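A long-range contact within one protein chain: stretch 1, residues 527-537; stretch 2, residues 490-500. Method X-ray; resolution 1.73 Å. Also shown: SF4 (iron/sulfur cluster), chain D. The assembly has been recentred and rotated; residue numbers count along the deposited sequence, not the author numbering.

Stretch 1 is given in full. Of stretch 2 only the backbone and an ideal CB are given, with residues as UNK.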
# COMPACT_ATOMS: atom_id res chain seq x y z
N VAL A 527 -18.42 -9.32 -12.64
CA VAL A 527 -17.92 -9.39 -11.26
C VAL A 527 -17.12 -10.63 -11.09
O VAL A 527 -17.24 -11.59 -11.88
CB VAL A 527 -19.07 -9.29 -10.19
CG1 VAL A 527 -19.81 -8.02 -10.35
CG2 VAL A 527 -19.95 -10.45 -10.24
N ASP A 528 -16.14 -10.57 -10.20
CA ASP A 528 -15.40 -11.73 -9.77
C ASP A 528 -16.16 -12.51 -8.73
O ASP A 528 -17.21 -12.10 -8.33
CB ASP A 528 -14.02 -11.31 -9.22
CG ASP A 528 -13.15 -10.70 -10.36
OD1 ASP A 528 -12.71 -11.44 -11.25
OD2 ASP A 528 -12.93 -9.46 -10.39
N ARG A 529 -15.69 -13.70 -8.44
CA ARG A 529 -16.28 -14.58 -7.43
C ARG A 529 -15.35 -14.74 -6.22
O ARG A 529 -14.14 -14.59 -6.36
CB ARG A 529 -16.58 -15.96 -8.02
CG ARG A 529 -17.71 -15.99 -9.01
CD ARG A 529 -18.14 -17.41 -9.34
NE ARG A 529 -17.18 -18.14 -10.14
CZ ARG A 529 -17.06 -19.47 -10.13
NH1 ARG A 529 -17.77 -20.22 -9.30
NH2 ARG A 529 -16.16 -20.04 -10.92
N PRO A 530 -15.91 -14.99 -5.04
CA PRO A 530 -15.08 -15.34 -3.90
C PRO A 530 -14.11 -16.46 -4.13
O PRO A 530 -14.30 -17.29 -5.05
CB PRO A 530 -16.12 -15.74 -2.84
CG PRO A 530 -17.34 -15.00 -3.22
CD PRO A 530 -17.33 -14.91 -4.69
N ILE A 531 -13.08 -16.55 -3.27
CA ILE A 531 -12.01 -17.55 -3.46
C ILE A 531 -12.00 -18.51 -2.26
O ILE A 531 -12.49 -18.18 -1.18
CB ILE A 531 -10.61 -16.94 -3.67
CG1 ILE A 531 -10.29 -16.06 -2.51
CG2 ILE A 531 -10.54 -16.26 -5.04
CD1 ILE A 531 -8.89 -15.48 -2.55
N ASP A 532 -11.50 -19.72 -2.51
CA ASP A 532 -11.33 -20.74 -1.47
C ASP A 532 -9.93 -21.35 -1.60
O ASP A 532 -9.69 -22.10 -2.54
CB ASP A 532 -12.37 -21.80 -1.57
CG ASP A 532 -12.18 -22.92 -0.50
OD1 ASP A 532 -11.35 -22.86 0.45
OD2 ASP A 532 -12.89 -23.92 -0.58
N PHE A 533 -9.00 -20.98 -0.71
CA PHE A 533 -7.71 -21.52 -0.76
C PHE A 533 -7.34 -22.29 0.54
O PHE A 533 -6.15 -22.49 0.85
CB PHE A 533 -6.64 -20.50 -1.12
CG PHE A 533 -6.49 -19.35 -0.15
CD1 PHE A 533 -7.33 -18.24 -0.22
CD2 PHE A 533 -5.43 -19.28 0.72
CE1 PHE A 533 -7.19 -17.15 0.61
CE2 PHE A 533 -5.28 -18.19 1.57
CZ PHE A 533 -6.15 -17.11 1.54
N GLY A 534 -8.35 -22.76 1.21
CA GLY A 534 -8.12 -23.59 2.36
C GLY A 534 -7.84 -22.81 3.66
O GLY A 534 -7.46 -23.42 4.62
N LEU A 535 -8.03 -21.49 3.69
CA LEU A 535 -7.59 -20.69 4.85
C LEU A 535 -8.36 -21.03 6.09
O LEU A 535 -7.81 -20.94 7.18
CB LEU A 535 -7.62 -19.20 4.58
CG LEU A 535 -6.96 -18.34 5.63
CD1 LEU A 535 -5.43 -18.56 5.67
CD2 LEU A 535 -7.27 -16.90 5.40
N GLN A 536 -9.63 -21.37 5.99
CA GLN A 536 -10.42 -21.67 7.24
C GLN A 536 -9.78 -22.79 7.99
O GLN A 536 -9.46 -22.67 9.18
CB GLN A 536 -11.90 -21.95 6.96
CG GLN A 536 -12.63 -20.86 6.22
CD GLN A 536 -12.37 -19.52 6.82
OE1 GLN A 536 -12.74 -19.25 7.98
NE2 GLN A 536 -11.70 -18.61 6.05
N ASP A 537 -9.45 -23.85 7.28
CA ASP A 537 -8.72 -24.99 7.91
C ASP A 537 -7.33 -24.58 8.43
O ASP A 537 -6.90 -25.04 9.48
CB ASP A 537 -8.61 -26.15 6.92
CG ASP A 537 -7.89 -27.41 7.53
OD1 ASP A 537 -8.40 -27.87 8.59
OD2 ASP A 537 -6.81 -27.85 7.02
N UNK A 490 -13.63 -6.70 -0.34
CA UNK A 490 -12.43 -7.55 -0.53
C UNK A 490 -12.87 -9.03 -0.61
O UNK A 490 -12.41 -9.77 -1.47
CB UNK A 490 -11.43 -7.35 0.61
N UNK A 491 -13.79 -9.43 0.28
CA UNK A 491 -14.27 -10.83 0.29
C UNK A 491 -15.05 -11.17 -0.99
O UNK A 491 -14.76 -12.17 -1.62
CB UNK A 491 -15.16 -11.08 1.51
N UNK A 492 -16.02 -10.35 -1.33
CA UNK A 492 -16.89 -10.61 -2.52
C UNK A 492 -16.17 -10.48 -3.85
O UNK A 492 -16.47 -11.18 -4.80
CB UNK A 492 -18.08 -9.64 -2.52
N UNK A 493 -15.13 -9.65 -3.92
CA UNK A 493 -14.25 -9.51 -5.11
C UNK A 493 -13.24 -10.60 -5.24
O UNK A 493 -12.52 -10.63 -6.22
CB UNK A 493 -13.51 -8.17 -5.07
N UNK A 494 -13.20 -11.58 -4.31
CA UNK A 494 -12.33 -12.69 -4.40
C UNK A 494 -10.86 -12.31 -4.29
O UNK A 494 -10.01 -12.94 -4.89
CB UNK A 494 -12.59 -13.43 -5.71
N UNK A 495 -10.55 -11.40 -3.37
CA UNK A 495 -9.12 -11.01 -3.12
C UNK A 495 -8.58 -11.52 -1.81
O UNK A 495 -7.38 -11.51 -1.64
CB UNK A 495 -8.97 -9.49 -3.14
N UNK A 496 -9.44 -12.09 -0.95
CA UNK A 496 -9.00 -12.67 0.29
C UNK A 496 -10.06 -13.52 0.91
O UNK A 496 -11.17 -13.51 0.52
CB UNK A 496 -8.57 -11.58 1.27
N UNK A 497 -9.64 -14.32 1.89
CA UNK A 497 -10.55 -15.04 2.80
C UNK A 497 -10.46 -14.44 4.20
O UNK A 497 -9.46 -13.82 4.60
CB UNK A 497 -10.22 -16.53 2.84
N UNK A 498 -11.55 -14.56 4.92
CA UNK A 498 -11.61 -14.31 6.37
C UNK A 498 -10.49 -15.05 7.09
O UNK A 498 -10.31 -16.27 6.93
CB UNK A 498 -12.97 -14.74 6.94
N UNK A 499 -9.73 -14.31 7.94
CA UNK A 499 -8.60 -14.83 8.66
C UNK A 499 -8.80 -14.64 10.19
O UNK A 499 -9.63 -13.86 10.63
CB UNK A 499 -7.32 -14.14 8.18
N UNK A 500 -7.97 -15.34 10.95
CA UNK A 500 -8.02 -15.18 12.41
C UNK A 500 -7.71 -13.76 12.85
O UNK A 500 -8.26 -13.26 13.82
CB UNK A 500 -7.04 -16.14 13.08
FE1 SF4 D . -3.30 -15.75 12.22
FE2 SF4 D . -1.95 -18.10 11.49
FE3 SF4 D . -2.04 -16.03 9.75
FE4 SF4 D . -4.36 -17.38 10.25
S1 SF4 D . -2.42 -18.14 9.33
S2 SF4 D . -4.11 -15.20 10.20
S3 SF4 D . -3.98 -17.81 12.42
S4 SF4 D . -1.12 -16.13 11.80

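Positions 490 and 491 lie in the last turns of a helix, and the ideal CB of each has nothing of stretch 1 within 5.5 Å, so as far as stretch 1 is concerned any helix-compatible residue would serve. They are Ile 490 and Leu 491. The carbonyl of Leu 491 does more than its side chain: a water donates to Leu 491 O (2.7 Å) and accepts from Ile 531 N (2.9 Å).

At 492 the CB points away, yet lies 5.5 Å from Pro 530 CG, so a long, flexible apolar chain could reach back to the proline ring. The residue is Met 492, whose SD approaches Pro 530 CG at 4.3 Å. Position 493 also points away, its CB 5.2 Å from Asp 528 CB; stretch 1 asks for no particular side chain. Ala 493 meets Asp 528 through its backbone, Ala 493 O lying 3.4 Å from Asp 528 CB.

Position 494 is far more restrictive. Phi is +66° at the end of the helix, and an ideal CB would sit 2.0 Å from Arg 529 O, a clash. Glycine answers both conditions, and Gly 494 closes the helix in a Schellman motif. Without a CB the chains pack closely: Gly 494 CA makes a CA-H...O contact with Arg 529 O at 3.3 Å.

Positions 495 and 496 point away from stretch 1, which leaves their side chains undetermined. They are Leu 495 and Gly 496; the end of Ile 531 packs on this backbone, with CD1 3.8 Å from Gly 496 N.

Position 497 points toward stretch 1, its CB 3.8 Å from Phe 533 CE1 and 4.1 Å from Gln 536 NE2. Beyond lie the backbone NH groups at the start of a helix, so an acceptor is wanted: Asp, Asn, Gln or Glu could be considered, the longer ones having the better reach. Glu 497 extends its carboxylate so that OE2 accepts from Phe 533 N (2.8 Å) and Leu 535 N (3.2 Å), while OE1 accepts from Gln 536 NE2 (3.0 Å). OE2 also lies over one face of the Phe 533 ring.

At 498 the CB points sideways, 4.2 Å from Gln 536 NE2; a modest apolar residue fits, and Val 498 supplies it, while its carbonyl O accepts from Gln 536 NE2 (2.9 Å). Position 499 has its CB 3.9 Å from Leu 535 CD2, where a small residue suits. Ser 499 packs its CB there and 3.9 Å from SF4 S2; its hydroxyl is hydrogen-bonded elsewhere in the structure. At 500 stretch 1 leaves the choice open, and several residues would do beside the nearby cluster; Arg 500 has CB 3.6 Å from SF4 S3, which lies at its guanidinium edge.

Stretch 2 490-500: ILMAGLGEVSR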
# COMPACT_ATOMS: atom_id res chain seq x y z
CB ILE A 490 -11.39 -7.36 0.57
CG1 ILE A 490 -10.89 -5.91 0.57
CG2 ILE A 490 -10.22 -8.29 0.39
CD1 ILE A 490 -10.20 -5.58 1.90
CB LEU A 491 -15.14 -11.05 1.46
CG LEU A 491 -15.60 -12.48 1.59
CD1 LEU A 491 -14.49 -13.42 2.05
CD2 LEU A 491 -16.76 -12.53 2.58
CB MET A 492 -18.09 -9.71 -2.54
CG MET A 492 -19.14 -10.01 -1.44
SD MET A 492 -19.55 -11.80 -1.38
CE MET A 492 -19.86 -11.71 0.39
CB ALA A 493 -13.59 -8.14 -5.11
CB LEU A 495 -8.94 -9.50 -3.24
CG LEU A 495 -9.23 -8.89 -4.59
CD1 LEU A 495 -9.14 -7.41 -4.51
CD2 LEU A 495 -8.40 -9.43 -5.68
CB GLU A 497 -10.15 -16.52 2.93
CG GLU A 497 -10.64 -17.47 1.86
CD GLU A 497 -10.45 -18.94 2.27
OE1 GLU A 497 -11.12 -19.40 3.23
OE2 GLU A 497 -9.69 -19.69 1.65
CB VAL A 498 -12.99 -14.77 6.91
CG1 VAL A 498 -13.03 -14.89 8.42
CG2 VAL A 498 -14.05 -13.75 6.45
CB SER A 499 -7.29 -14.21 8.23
OG SER A 499 -7.13 -12.94 8.82
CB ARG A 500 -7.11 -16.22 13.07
CG ARG A 500 -7.03 -16.07 14.61
CD ARG A 500 -6.15 -17.14 15.29
NE ARG A 500 -6.65 -18.46 15.05
CZ ARG A 500 -7.69 -19.04 15.62
NH1 ARG A 500 -8.33 -18.41 16.62
NH2 ARG A 500 -8.01 -20.25 15.27
O HOH W 1 -13.17 -14.32 -1.36
O HOH W 2 -18.61 -11.07 -6.54
O HOH W 3 -11.29 -22.15 3.02
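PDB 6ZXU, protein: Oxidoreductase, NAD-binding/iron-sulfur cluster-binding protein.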